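Local coordinates for protein bacteriocin (Pseudomonas syringae pv. tomato, PDB 4FZL) that probably kills related bacteria by cleaving the peptidoglycan precursor lipid II, as a calcium-binding bacteriocin of the colicin M family, at residues L23-Q27 with W207-L212; K40-T45 with N77-I81; V119-V123 with Y152-S158; R171-T175 with T185-E189. All blocks are in the same frame, centred on the assembly; numbering follows the deposited sequence.

Interaction 1 of 4, residues L23-Q27 with W207-L212; sequences LATFQ and WLGENL
Leu-23 lies against the indole of Trp-207: its CD2 stands 3.6 Å from Trp-207 CD1 and 3.4 Å from Trp-207 O, with Leu-23 in a t,p rotamer and Trp-207 at chi1 t. Helix 22-33 packs here across the junction of helix 205-208 and helix 210-216, where Gly-209 ends one helix and N-caps the next. That glycine has phi/psi of 90/171, leaving helical angles after Leu-208; a side chain there would jam against the preceding carbonyl, so the conformation itself calls for glycine. Residues 23-27 are regular helix, with Gln-27 N bonded to Leu-23 O at 2.8 Å. The nearest CA pair is Gln-27 with Leu-212, 6.3 Å. There Leu-212 (t,p) points its CA-to-CB bond toward helix 22-33 and brings CD2 to the edge of the Phe-26 ring, 4.0 Å from Phe-26 CD2; Phe-26, at chi1 t, is buried and also touches Tyr-17 of helix 14-17. Trp-207 makes an edge-to-face contact with Phe-98, tying this junction to helix 96-106. About 283 Å² is buried in all. Beside Gln-27, a water bridges the segments, donating to Gln-27 O at 2.8 Å and accepting from Asn-211 ND2 at 2.7 Å.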
loop_
_atom_site.group_PDB
_atom_site.type_symbol
_atom_site.label_atom_id
_atom_site.label_comp_id
_atom_site.label_asym_id
_atom_site.label_seq_id
_atom_site.Cartn_x
_atom_site.Cartn_y
_atom_site.Cartn_z
ATOM N N LEU A 23 -7.892 -6.330 -10.943
ATOM C CA LEU A 23 -8.566 -5.085 -11.179
ATOM C C LEU A 23 -9.646 -5.237 -12.225
ATOM O O LEU A 23 -10.780 -4.753 -12.030
ATOM C CB LEU A 23 -7.588 -3.991 -11.563
ATOM C CG LEU A 23 -8.156 -2.615 -11.958
ATOM C CD1 LEU A 23 -8.867 -2.036 -10.753
ATOM C CD2 LEU A 23 -7.064 -1.659 -12.482
ATOM N N ALA A 24 -9.275 -5.788 -13.392
ATOM C CA ALA A 24 -10.251 -5.928 -14.507
ATOM C C ALA A 24 -11.529 -6.701 -14.007
ATOM O O ALA A 24 -12.662 -6.416 -14.381
ATOM C CB ALA A 24 -9.645 -6.677 -15.676
ATOM N N THR A 25 -11.289 -7.745 -13.247
ATOM C CA THR A 25 -12.381 -8.611 -12.741
ATOM C C THR A 25 -13.252 -7.832 -11.744
ATOM O O THR A 25 -14.511 -7.932 -11.784
ATOM C CB THR A 25 -11.816 -9.910 -12.069
ATOM O OG1 THR A 25 -10.968 -10.579 -12.987
ATOM C CG2 THR A 25 -12.921 -10.863 -11.623
ATOM N N PHE A 26 -12.621 -7.007 -10.877
ATOM C CA PHE A 26 -13.370 -6.226 -9.968
ATOM C C PHE A 26 -14.152 -5.086 -10.655
ATOM O O PHE A 26 -15.329 -4.810 -10.311
ATOM C CB PHE A 26 -12.457 -5.680 -8.898
ATOM C CG PHE A 26 -13.213 -4.918 -7.873
ATOM C CD1 PHE A 26 -13.988 -5.649 -6.969
ATOM C CD2 PHE A 26 -13.169 -3.531 -7.762
ATOM C CE1 PHE A 26 -14.660 -4.948 -5.984
ATOM C CE2 PHE A 26 -13.870 -2.875 -6.804
ATOM C CZ PHE A 26 -14.616 -3.567 -5.912
ATOM N N GLN A 27 -13.542 -4.460 -11.672
ATOM C CA GLN A 27 -14.242 -3.482 -12.446
ATOM C C GLN A 27 -15.497 -4.100 -13.084
ATOM O O GLN A 27 -16.522 -3.523 -13.154
ATOM C CB GLN A 27 -13.323 -2.933 -13.568
ATOM C CG GLN A 27 -12.244 -2.021 -13.051
ATOM C CD GLN A 27 -11.187 -1.635 -14.073
ATOM O OE1 GLN A 27 -10.548 -0.517 -13.978
ATOM N NE2 GLN A 27 -10.908 -2.500 -14.918
ATOM N N TRP A 207 -6.514 4.739 -12.074
ATOM C CA TRP A 207 -6.436 3.351 -11.722
ATOM C C TRP A 207 -7.796 2.714 -11.838
ATOM O O TRP A 207 -7.957 1.628 -12.441
ATOM C CB TRP A 207 -5.841 3.246 -10.308
ATOM C CG TRP A 207 -5.954 1.946 -9.680
ATOM C CD1 TRP A 207 -5.568 0.717 -10.202
ATOM C CD2 TRP A 207 -6.472 1.645 -8.332
ATOM N NE1 TRP A 207 -5.811 -0.285 -9.310
ATOM C CE2 TRP A 207 -6.341 0.197 -8.164
ATOM C CE3 TRP A 207 -6.973 2.391 -7.292
ATOM C CZ2 TRP A 207 -6.755 -0.470 -6.998
ATOM C CZ3 TRP A 207 -7.331 1.739 -6.110
ATOM C CH2 TRP A 207 -7.272 0.329 -5.984
ATOM N N LEU A 208 -8.779 3.361 -11.197
ATOM C CA LEU A 208 -10.119 2.717 -11.091
ATOM C C LEU A 208 -10.918 2.675 -12.406
ATOM O O LEU A 208 -11.680 1.705 -12.675
ATOM C CB LEU A 208 -10.985 3.375 -10.036
ATOM C CG LEU A 208 -10.384 3.276 -8.641
ATOM C CD1 LEU A 208 -11.250 4.053 -7.678
ATOM C CD2 LEU A 208 -10.276 1.811 -8.281
ATOM N N GLY A 209 -10.673 3.628 -13.276
ATOM C CA GLY A 209 -11.362 3.667 -14.549
ATOM C C GLY A 209 -12.650 4.486 -14.448
ATOM O O GLY A 209 -13.113 4.857 -13.360
ATOM N N GLU A 210 -13.264 4.747 -15.610
ATOM C CA GLU A 210 -14.398 5.663 -15.673
ATOM C C GLU A 210 -15.629 5.216 -14.908
ATOM O O GLU A 210 -16.179 5.922 -14.071
ATOM C CB GLU A 210 -14.755 5.971 -17.157
ATOM C CG GLU A 210 -16.015 6.774 -17.353
ATOM C CD GLU A 210 -17.288 5.913 -17.354
ATOM O OE1 GLU A 210 -17.280 4.771 -17.920
ATOM O OE2 GLU A 210 -18.318 6.393 -16.812
ATOM N N ASN A 211 -15.949 3.960 -15.098
ATOM C CA ASN A 211 -17.193 3.439 -14.524
ATOM C C ASN A 211 -17.141 3.276 -13.031
ATOM O O ASN A 211 -18.020 3.763 -12.283
ATOM C CB ASN A 211 -17.555 2.132 -15.195
ATOM C CG ASN A 211 -18.854 1.534 -14.671
ATOM O OD1 ASN A 211 -19.939 2.035 -14.987
ATOM N ND2 ASN A 211 -18.747 0.472 -13.870
ATOM N N LEU A 212 -16.045 2.693 -12.567
ATOM C CA LEU A 212 -15.911 2.500 -11.141
ATOM C C LEU A 212 -15.782 3.826 -10.414
ATOM O O LEU A 212 -16.384 4.015 -9.345
ATOM C CB LEU A 212 -14.808 1.466 -10.868
ATOM C CG LEU A 212 -14.540 1.070 -9.414
ATOM C CD1 LEU A 212 -15.802 0.533 -8.697
ATOM C CD2 LEU A 212 -13.337 0.084 -9.443
HETATM O O HOH W 1 -16.349 -0.697 -13.362
#

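Interaction 2 of 4, residues K40-T45 with N77-I81; sequences KVALKT and NENII
This is a helix-to-loop contact in the helical part of the molecule, where residues 40-45 of helix 37-54 pack against the irregular segment 77-81, which follows helix 59-70. Val-41 and Glu-78 are the nearest pair, 5.8 Å between CA atoms, and 381 Å² is buried. The loop is folded locally by an Asx turn, Asn-79 N to Asn-77 OD1 at 2.8 Å, and by Ile-80 N to Asn-77 O at 3.2 Å. The CA-to-CB bond of Lys-44 (m,t,m,t) points toward segment 77-81, and its NZ donates to Glu-78 O at 2.6 Å and Ile-81 O at 2.9 Å; it also makes a cation-pi contact with Phe-106. One turn earlier, Lys-40 extends (m,t,t,t) into a long, weak salt bridge, NZ to Glu-78 OE2 at 3.5 Å. Two waters bridge the same pair: one accepts from Lys-40 NZ (2.9 Å) and donates weakly to Glu-78 OE1 (3.3 Å), the other donates to Glu-78 OE2 (2.5 Å) and accepts weakly from Lys-40 NZ (3.5 Å). Alongside, Val-41 CG1 meets Ile-81 CG2 at 3.8 Å. Val-41 also touches helix 5-12, and Thr-45 helices 5-12 and 59-70. One ammonium bonded to two carbonyls thus links two points of the irregular loop to the helix through side chain-to-backbone bonds.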
loop_
_atom_site.group_PDB
_atom_site.type_symbol
_atom_site.label_atom_id
_atom_site.label_comp_id
_atom_site.label_asym_id
_atom_site.label_seq_id
_atom_site.Cartn_x
_atom_site.Cartn_y
_atom_site.Cartn_z
ATOM N N LYS A 40 -19.092 -4.988 -2.734
ATOM C CA LYS A 40 -18.680 -4.462 -1.410
ATOM C C LYS A 40 -18.099 -5.589 -0.612
ATOM O O LYS A 40 -17.076 -5.434 0.066
ATOM C CB LYS A 40 -19.842 -3.786 -0.713
ATOM C CG LYS A 40 -20.235 -2.431 -1.337
ATOM C CD LYS A 40 -21.420 -1.856 -0.596
ATOM C CE LYS A 40 -22.132 -0.748 -1.351
ATOM N NZ LYS A 40 -23.483 -0.439 -0.799
ATOM N N VAL A 41 -18.743 -6.742 -0.715
ATOM C CA VAL A 41 -18.227 -7.913 0.043
ATOM C C VAL A 41 -16.827 -8.371 -0.543
ATOM O O VAL A 41 -15.895 -8.665 0.234
ATOM C CB VAL A 41 -19.206 -9.113 0.056
ATOM C CG1 VAL A 41 -18.564 -10.389 0.665
ATOM C CG2 VAL A 41 -20.453 -8.708 0.831
ATOM N N ALA A 42 -16.674 -8.372 -1.877
ATOM C CA ALA A 42 -15.368 -8.613 -2.489
ATOM C C ALA A 42 -14.319 -7.626 -1.962
ATOM O O ALA A 42 -13.244 -8.015 -1.517
ATOM C CB ALA A 42 -15.432 -8.662 -4.043
ATOM N N LEU A 43 -14.650 -6.324 -1.952
ATOM C CA LEU A 43 -13.676 -5.324 -1.585
ATOM C C LEU A 43 -13.235 -5.511 -0.122
ATOM O O LEU A 43 -12.048 -5.439 0.216
ATOM C CB LEU A 43 -14.272 -3.933 -1.823
ATOM C CG LEU A 43 -13.313 -2.789 -1.512
ATOM C CD1 LEU A 43 -11.997 -2.853 -2.282
ATOM C CD2 LEU A 43 -13.996 -1.452 -1.825
ATOM N N LYS A 44 -14.213 -5.760 0.767
ATOM C CA LYS A 44 -13.885 -6.057 2.128
ATOM C C LYS A 44 -13.063 -7.338 2.359
ATOM O O LYS A 44 -12.213 -7.403 3.243
ATOM C CB LYS A 44 -15.149 -5.981 3.015
ATOM C CG LYS A 44 -15.716 -4.593 3.253
ATOM C CD LYS A 44 -16.859 -4.468 4.268
ATOM C CE LYS A 44 -18.144 -4.842 3.660
ATOM N NZ LYS A 44 -19.226 -4.687 4.712
ATOM N N THR A 45 -13.318 -8.333 1.514
ATOM C CA THR A 45 -12.549 -9.563 1.561
ATOM C C THR A 45 -11.101 -9.259 1.126
ATOM O O THR A 45 -10.163 -9.829 1.708
ATOM C CB THR A 45 -13.198 -10.664 0.694
ATOM O OG1 THR A 45 -14.518 -10.895 1.182
ATOM C CG2 THR A 45 -12.330 -12.007 0.607
ATOM N N ASN A 77 -26.325 -10.227 2.960
ATOM C CA ASN A 77 -26.212 -8.771 2.971
ATOM C C ASN A 77 -24.775 -8.279 3.017
ATOM O O ASN A 77 -23.845 -9.041 3.241
ATOM C CB ASN A 77 -26.988 -8.132 4.144
ATOM C CG ASN A 77 -26.414 -8.560 5.488
ATOM O OD1 ASN A 77 -25.413 -8.031 5.948
ATOM N ND2 ASN A 77 -27.094 -9.508 6.153
ATOM N N GLU A 78 -24.576 -6.982 2.836
ATOM C CA GLU A 78 -23.198 -6.428 2.746
ATOM C C GLU A 78 -22.359 -6.482 4.026
ATOM O O GLU A 78 -21.136 -6.328 3.964
ATOM C CB GLU A 78 -23.177 -4.989 2.195
ATOM C CG GLU A 78 -23.883 -4.038 3.125
ATOM C CD GLU A 78 -24.222 -2.691 2.450
ATOM O OE1 GLU A 78 -25.372 -2.468 1.982
ATOM O OE2 GLU A 78 -23.303 -1.885 2.345
ATOM N N ASN A 79 -23.017 -6.732 5.169
ATOM C CA ASN A 79 -22.378 -6.858 6.469
ATOM C C ASN A 79 -22.028 -8.280 6.888
ATOM O O ASN A 79 -21.610 -8.480 8.017
ATOM C CB ASN A 79 -23.241 -6.157 7.540
ATOM C CG ASN A 79 -23.392 -4.729 7.244
ATOM O OD1 ASN A 79 -24.482 -4.158 7.295
ATOM N ND2 ASN A 79 -22.307 -4.138 6.848
ATOM N N ILE A 80 -22.075 -9.224 5.951
ATOM C CA ILE A 80 -21.631 -10.569 6.275
ATOM C C ILE A 80 -20.126 -10.691 6.441
ATOM O O ILE A 80 -19.636 -11.700 6.915
ATOM C CB ILE A 80 -22.126 -11.637 5.270
ATOM C CG1 ILE A 80 -21.656 -11.348 3.824
ATOM C CG2 ILE A 80 -23.656 -11.737 5.349
ATOM C CD1 ILE A 80 -22.244 -12.260 2.770
ATOM N N ILE A 81 -19.422 -9.640 6.058
ATOM C CA ILE A 81 -18.068 -9.430 6.453
ATOM C C ILE A 81 -18.034 -7.967 6.885
ATOM O O ILE A 81 -18.543 -7.064 6.174
ATOM C CB ILE A 81 -17.048 -9.716 5.378
ATOM C CG1 ILE A 81 -15.619 -9.346 5.826
ATOM C CG2 ILE A 81 -17.423 -8.968 4.054
ATOM C CD1 ILE A 81 -14.557 -9.896 4.924
HETATM O O HOH W 2 -25.462 -2.528 -1.352
HETATM O O HOH W 3 -23.961 0.545 2.484
#

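Interaction 3 of 4, residues V119-V123 with Y152-S158; sequences VGLNV and YDVGKDS. With EDO (1,2-ethanediol), chain K; EDO (1,2-ethanediol), chain H.
Asp-157 OD1 accepts two hydrogen bonds at once, a short one from Tyr-152 OH at 2.5 Å and another from the backbone Asn-122 N at 2.8 Å (164° at the hydrogen), so one carboxylate oxygen joins a strand-end tyrosine to a loop on the other segment. Asp-157 has chi1 m, and its OD2 takes a 2.9 Å bond from a water that also donates to Asn-122 O at 2.9 Å. The closest CA pairs are Leu-121 with Asp-157, 5.8 Å, and Gly-120 with Ser-158, 6.2 Å. Gly-120 follows helix 116-119 with positive phi (94/21), a conformation that calls for glycine. Strand 142-153 finishes in an Asx turn, Gly-155 N to Asp-153 OD1 at 2.9 Å, followed by helical-angled residues 154-156; Ser-158 then N-caps helix 159-165 through its OG to Ser-161 N. This strand-to-helix connection lies beside the calcium site formed by Leu-165, Asn-167 and Asp-195, with the Val-154 side chain about 7 Å from the ion. Tyr-152 (chi1 t) receives Val-123 CG2 over one ring face in a CH-pi contact, 4.2 Å from the centroid, and a 1,2-ethanediol, probably from the crystallisation liquor, over the opposite face. Leu-121 CD2 reaches Tyr-152 CE2 at 3.7 Å, while Val-119 CG1 packs 4.2 Å from Val-154 CG1.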
loop_
_atom_site.group_PDB
_atom_site.type_symbol
_atom_site.label_atom_id
_atom_site.label_comp_id
_atom_site.label_asym_id
_atom_site.label_seq_id
_atom_site.Cartn_x
_atom_site.Cartn_y
_atom_site.Cartn_z
ATOM N N VAL A 119 6.856 -1.626 1.470
ATOM C CA VAL A 119 6.571 -0.733 0.370
ATOM C C VAL A 119 7.262 -1.188 -0.919
ATOM O O VAL A 119 6.723 -1.034 -2.002
ATOM C CB VAL A 119 6.996 0.685 0.760
ATOM C CG1 VAL A 119 6.875 1.657 -0.451
ATOM C CG2 VAL A 119 6.162 1.163 1.976
ATOM N N GLY A 120 8.448 -1.767 -0.778
ATOM C CA GLY A 120 9.228 -2.186 -1.970
ATOM C C GLY A 120 10.253 -1.194 -2.476
ATOM O O GLY A 120 10.585 -1.187 -3.681
ATOM N N LEU A 121 10.641 -0.295 -1.595
ATOM C CA LEU A 121 11.605 0.720 -1.949
ATOM C C LEU A 121 12.936 0.004 -2.343
ATOM O O LEU A 121 13.410 -0.927 -1.645
ATOM C CB LEU A 121 11.840 1.675 -0.781
ATOM C CG LEU A 121 10.642 2.549 -0.453
ATOM C CD1 LEU A 121 10.919 3.271 0.818
ATOM C CD2 LEU A 121 10.214 3.440 -1.600
ATOM N N ASN A 122 13.604 0.604 -3.293
ATOM C CA ASN A 122 14.951 0.203 -3.692
ATOM C C ASN A 122 15.714 1.488 -4.086
ATOM O O ASN A 122 15.996 1.746 -5.238
ATOM C CB ASN A 122 14.866 -0.902 -4.755
ATOM C CG ASN A 122 16.210 -1.483 -5.085
ATOM O OD1 ASN A 122 17.152 -1.505 -4.258
ATOM N ND2 ASN A 122 16.285 -2.087 -6.272
ATOM N N VAL A 123 16.012 2.300 -3.068
ATOM C CA VAL A 123 16.435 3.659 -3.321
ATOM C C VAL A 123 17.923 3.667 -3.749
ATOM O O VAL A 123 18.756 3.176 -3.055
ATOM C CB VAL A 123 16.227 4.550 -2.099
ATOM C CG1 VAL A 123 16.697 6.017 -2.299
ATOM C CG2 VAL A 123 14.737 4.525 -1.678
ATOM N N TYR A 152 10.148 11.323 -3.160
ATOM C CA TYR A 152 10.413 10.107 -3.880
ATOM C C TYR A 152 9.144 9.582 -4.525
ATOM O O TYR A 152 8.157 9.379 -3.875
ATOM C CB TYR A 152 10.957 9.042 -2.934
ATOM C CG TYR A 152 11.644 7.864 -3.602
ATOM C CD1 TYR A 152 12.936 7.985 -4.136
ATOM C CD2 TYR A 152 11.006 6.643 -3.705
ATOM C CE1 TYR A 152 13.554 6.903 -4.731
ATOM C CE2 TYR A 152 11.625 5.563 -4.281
ATOM C CZ TYR A 152 12.893 5.722 -4.815
ATOM O OH TYR A 152 13.547 4.678 -5.382
ATOM N N ASP A 153 9.249 9.292 -5.820
ATOM C CA ASP A 153 8.148 8.717 -6.589
ATOM C C ASP A 153 8.277 7.208 -6.432
ATOM O O ASP A 153 9.153 6.520 -7.019
ATOM C CB ASP A 153 8.250 9.167 -8.034
ATOM C CG ASP A 153 7.109 8.666 -8.908
ATOM O OD1 ASP A 153 6.521 7.605 -8.616
ATOM O OD2 ASP A 153 6.788 9.383 -9.870
ATOM N N VAL A 154 7.364 6.656 -5.658
ATOM C CA VAL A 154 7.418 5.300 -5.296
ATOM C C VAL A 154 7.317 4.380 -6.538
ATOM O O VAL A 154 7.744 3.237 -6.557
ATOM C CB VAL A 154 6.248 5.072 -4.299
ATOM C CG1 VAL A 154 6.103 3.674 -4.073
ATOM C CG2 VAL A 154 6.508 5.836 -3.033
ATOM N N GLY A 155 6.718 4.952 -7.591
ATOM C CA GLY A 155 6.661 4.278 -8.843
ATOM C C GLY A 155 7.992 3.988 -9.469
ATOM O O GLY A 155 8.040 3.110 -10.304
ATOM N N LYS A 156 9.049 4.746 -9.101
ATOM C CA LYS A 156 10.469 4.397 -9.475
ATOM C C LYS A 156 10.726 2.942 -9.153
ATOM O O LYS A 156 11.495 2.252 -9.854
ATOM C CB LYS A 156 11.487 5.282 -8.720
ATOM C CG LYS A 156 12.981 5.003 -8.964
ATOM C CD LYS A 156 13.496 5.680 -10.204
ATOM C CE LYS A 156 15.016 5.675 -10.307
ATOM N NZ LYS A 156 15.442 6.186 -11.647
ATOM N N ASP A 157 10.109 2.432 -8.066
ATOM C CA ASP A 157 10.322 1.024 -7.575
ATOM C C ASP A 157 9.166 0.108 -7.611
ATOM O O ASP A 157 9.356 -1.089 -7.885
ATOM C CB ASP A 157 10.849 1.060 -6.128
ATOM C CG ASP A 157 12.129 1.787 -6.065
ATOM O OD1 ASP A 157 12.364 2.483 -5.040
ATOM O OD2 ASP A 157 12.830 1.668 -7.131
ATOM N N SER A 158 7.949 0.621 -7.364
ATOM C CA SER A 158 6.759 -0.222 -7.301
ATOM C C SER A 158 5.572 0.570 -7.872
ATOM O O SER A 158 4.975 1.357 -7.151
ATOM C CB SER A 158 6.492 -0.647 -5.834
ATOM O OG SER A 158 5.251 -1.336 -5.640
HETATM C C1 EDO K . 13.633 8.927 -7.785
HETATM O O1 EDO K . 14.221 10.139 -7.313
HETATM C C2 EDO K . 12.133 8.945 -7.426
HETATM O O2 EDO K . 11.573 10.206 -7.316
HETATM C C1 EDO H . 21.011 1.188 -5.589
HETATM O O1 EDO H . 20.186 0.608 -6.618
HETATM C C2 EDO H . 20.458 0.658 -4.281
HETATM O O2 EDO H . 19.739 -0.530 -4.723
HETATM O O HOH W 4 15.386 2.953 -7.818
#

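Interaction 4 of 4, residues R171-T175 with T185-E189; sequences RLVGT and TFSGE. With EDO (1,2-ethanediol), chain F; EDO (1,2-ethanediol), chain E.
Four backbone hydrogen bonds join the strands in two reciprocal pairs. Val-173 N gives to Glu-189 O at 3.0 Å and Glu-189 N to Val-173 O at 2.8 Å; Thr-175 N gives to Ser-187 O at 3.1 Å and Ser-187 N to Thr-175 O at 3.0 Å. Between these hydrogen-bonded pairs sits the non-hydrogen-bonded pair Gly-174 with Gly-188. A CB on either glycine would clash with the opposite strand; its absence allows their CA atoms to close to 4.0 Å, against 5.5 Å for Val-173 with Glu-189 and 5.7 Å for Thr-175 with Ser-187. CA-H...O contacts include Gly-188 CA to Val-173 O at 3.3 Å and Gly-174 CA to Ser-187 O at 3.4 Å. The segment axes approach to 4.7 Å at 130°, a strongly twisted antiparallel crossing. Val-173, Thr-175, Ser-187 and Glu-189 share one face, where Glu-189 OE1 forms a salt bridge with Arg-191 and a water bonds Thr-175 OG1 at 2.8 Å and Ser-187 O at 3.0 Å. On the glycine face, Phe-186 (chi1 t) swings its ring beside Gly-174, CE1 to CA 3.7 Å, and Leu-172 CD1 meets Phe-186 CE2 at 3.5 Å, CD2 lying over the ring face. Such pairing is that of a beta hairpin, here strands 167-178 and 184-197 of the mixed sheet.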
loop_
_atom_site.group_PDB
_atom_site.type_symbol
_atom_site.label_atom_id
_atom_site.label_comp_id
_atom_site.label_asym_id
_atom_site.label_seq_id
_atom_site.Cartn_x
_atom_site.Cartn_y
_atom_site.Cartn_z
ATOM N N ARG A 171 13.567 10.167 4.463
ATOM C CA ARG A 171 14.656 10.734 5.226
ATOM C C ARG A 171 15.869 9.829 5.184
ATOM O O ARG A 171 15.733 8.640 5.401
ATOM C CB ARG A 171 14.240 10.897 6.688
ATOM C CG ARG A 171 15.310 11.389 7.639
ATOM C CD ARG A 171 14.697 11.492 8.998
ATOM N NE ARG A 171 15.637 11.927 10.001
ATOM C CZ ARG A 171 15.435 11.777 11.309
ATOM N NH1 ARG A 171 14.397 11.054 11.747
ATOM N NH2 ARG A 171 16.349 12.224 12.176
ATOM N N LEU A 172 17.040 10.377 4.860
ATOM C CA LEU A 172 18.302 9.661 4.858
ATOM C C LEU A 172 19.102 10.198 6.017
ATOM O O LEU A 172 19.425 11.409 6.052
ATOM C CB LEU A 172 19.071 9.882 3.542
ATOM C CG LEU A 172 20.364 9.072 3.384
ATOM C CD1 LEU A 172 20.199 7.538 3.369
ATOM C CD2 LEU A 172 21.092 9.598 2.117
ATOM N N VAL A 173 19.455 9.318 6.959
ATOM C CA VAL A 173 20.091 9.772 8.179
ATOM C C VAL A 173 21.219 8.781 8.525
ATOM O O VAL A 173 21.029 7.543 8.519
ATOM C CB VAL A 173 19.058 9.927 9.345
ATOM C CG1 VAL A 173 18.191 8.677 9.524
ATOM C CG2 VAL A 173 19.785 10.253 10.628
ATOM N N GLY A 174 22.394 9.336 8.788
ATOM C CA GLY A 174 23.543 8.556 9.150
ATOM C C GLY A 174 24.802 9.368 9.162
ATOM O O GLY A 174 24.802 10.586 9.384
ATOM N N THR A 175 25.912 8.653 8.977
ATOM C CA THR A 175 27.234 9.248 9.057
ATOM C C THR A 175 28.004 8.949 7.769
ATOM O O THR A 175 27.818 7.881 7.096
ATOM C CB THR A 175 27.984 8.752 10.341
ATOM O OG1 THR A 175 28.157 7.344 10.300
ATOM C CG2 THR A 175 27.219 9.132 11.664
ATOM N N THR A 185 32.320 6.867 2.371
ATOM C CA THR A 185 31.246 5.905 2.606
ATOM C C THR A 185 30.188 6.506 3.522
ATOM O O THR A 185 30.486 7.251 4.510
ATOM C CB THR A 185 31.761 4.598 3.215
ATOM O OG1 THR A 185 32.738 4.064 2.335
ATOM C CG2 THR A 185 30.618 3.551 3.367
ATOM N N PHE A 186 28.931 6.243 3.162
ATOM C CA PHE A 186 27.803 6.641 3.978
ATOM C C PHE A 186 27.217 5.362 4.536
ATOM O O PHE A 186 27.055 4.395 3.800
ATOM C CB PHE A 186 26.741 7.374 3.144
ATOM C CG PHE A 186 25.450 7.561 3.889
ATOM C CD1 PHE A 186 25.259 8.674 4.722
ATOM C CD2 PHE A 186 24.502 6.555 3.870
ATOM C CE1 PHE A 186 24.088 8.800 5.506
ATOM C CE2 PHE A 186 23.322 6.689 4.664
ATOM C CZ PHE A 186 23.118 7.797 5.426
ATOM N N SER A 187 26.967 5.325 5.836
ATOM C CA SER A 187 26.211 4.238 6.468
ATOM C C SER A 187 25.097 4.865 7.279
ATOM O O SER A 187 25.302 5.816 8.037
ATOM C CB SER A 187 27.078 3.350 7.386
ATOM O OG SER A 187 27.406 3.998 8.624
ATOM N N GLY A 188 23.900 4.349 7.098
ATOM C CA GLY A 188 22.803 4.855 7.804
ATOM C C GLY A 188 21.535 4.200 7.473
ATOM O O GLY A 188 21.545 3.010 7.247
ATOM N N GLU A 189 20.451 4.975 7.438
ATOM C CA GLU A 189 19.095 4.410 7.297
ATOM C C GLU A 189 18.223 5.366 6.473
ATOM O O GLU A 189 18.429 6.586 6.491
ATOM C CB GLU A 189 18.418 4.327 8.699
ATOM C CG GLU A 189 18.991 3.334 9.686
ATOM C CD GLU A 189 18.249 3.386 11.023
ATOM O OE1 GLU A 189 17.813 4.483 11.428
ATOM O OE2 GLU A 189 18.094 2.302 11.647
HETATM C C1 EDO F . 13.697 11.023 15.055
HETATM O O1 EDO F . 12.670 11.092 16.130
HETATM C C2 EDO F . 14.646 12.158 15.337
HETATM O O2 EDO F . 16.057 11.975 15.159
HETATM C C1 EDO E . 11.122 10.058 9.377
HETATM O O1 EDO E . 11.955 9.896 10.536
HETATM C C2 EDO E . 9.790 10.592 9.734
HETATM O O2 EDO E . 9.070 9.729 10.592
HETATM O O HOH W 5 25.937 5.777 11.003
#

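Interactions 1 and 2 occupy the helical half of the elongated chain and interactions 3 and 4 the sheet-bearing half. Helices 22-33 and 37-54 follow each other, and interactions 1 and 2, 18 Å apart by centre, touch directly: Phe-26 CZ lies 4.1 Å from Leu-43 CB. Interactions 3 and 4 are also 18 Å apart by centre, with no touch, and both reach the same sheet through neighbouring strands 142-153 and 167-178. The centres of interactions 2 and 4 are 44 Å apart. Along the chain, interactions 2, 3 and 4 close in series, all between the two segments of interaction 1, so residues 207-212 return from the sheet to pack on helix 22-33.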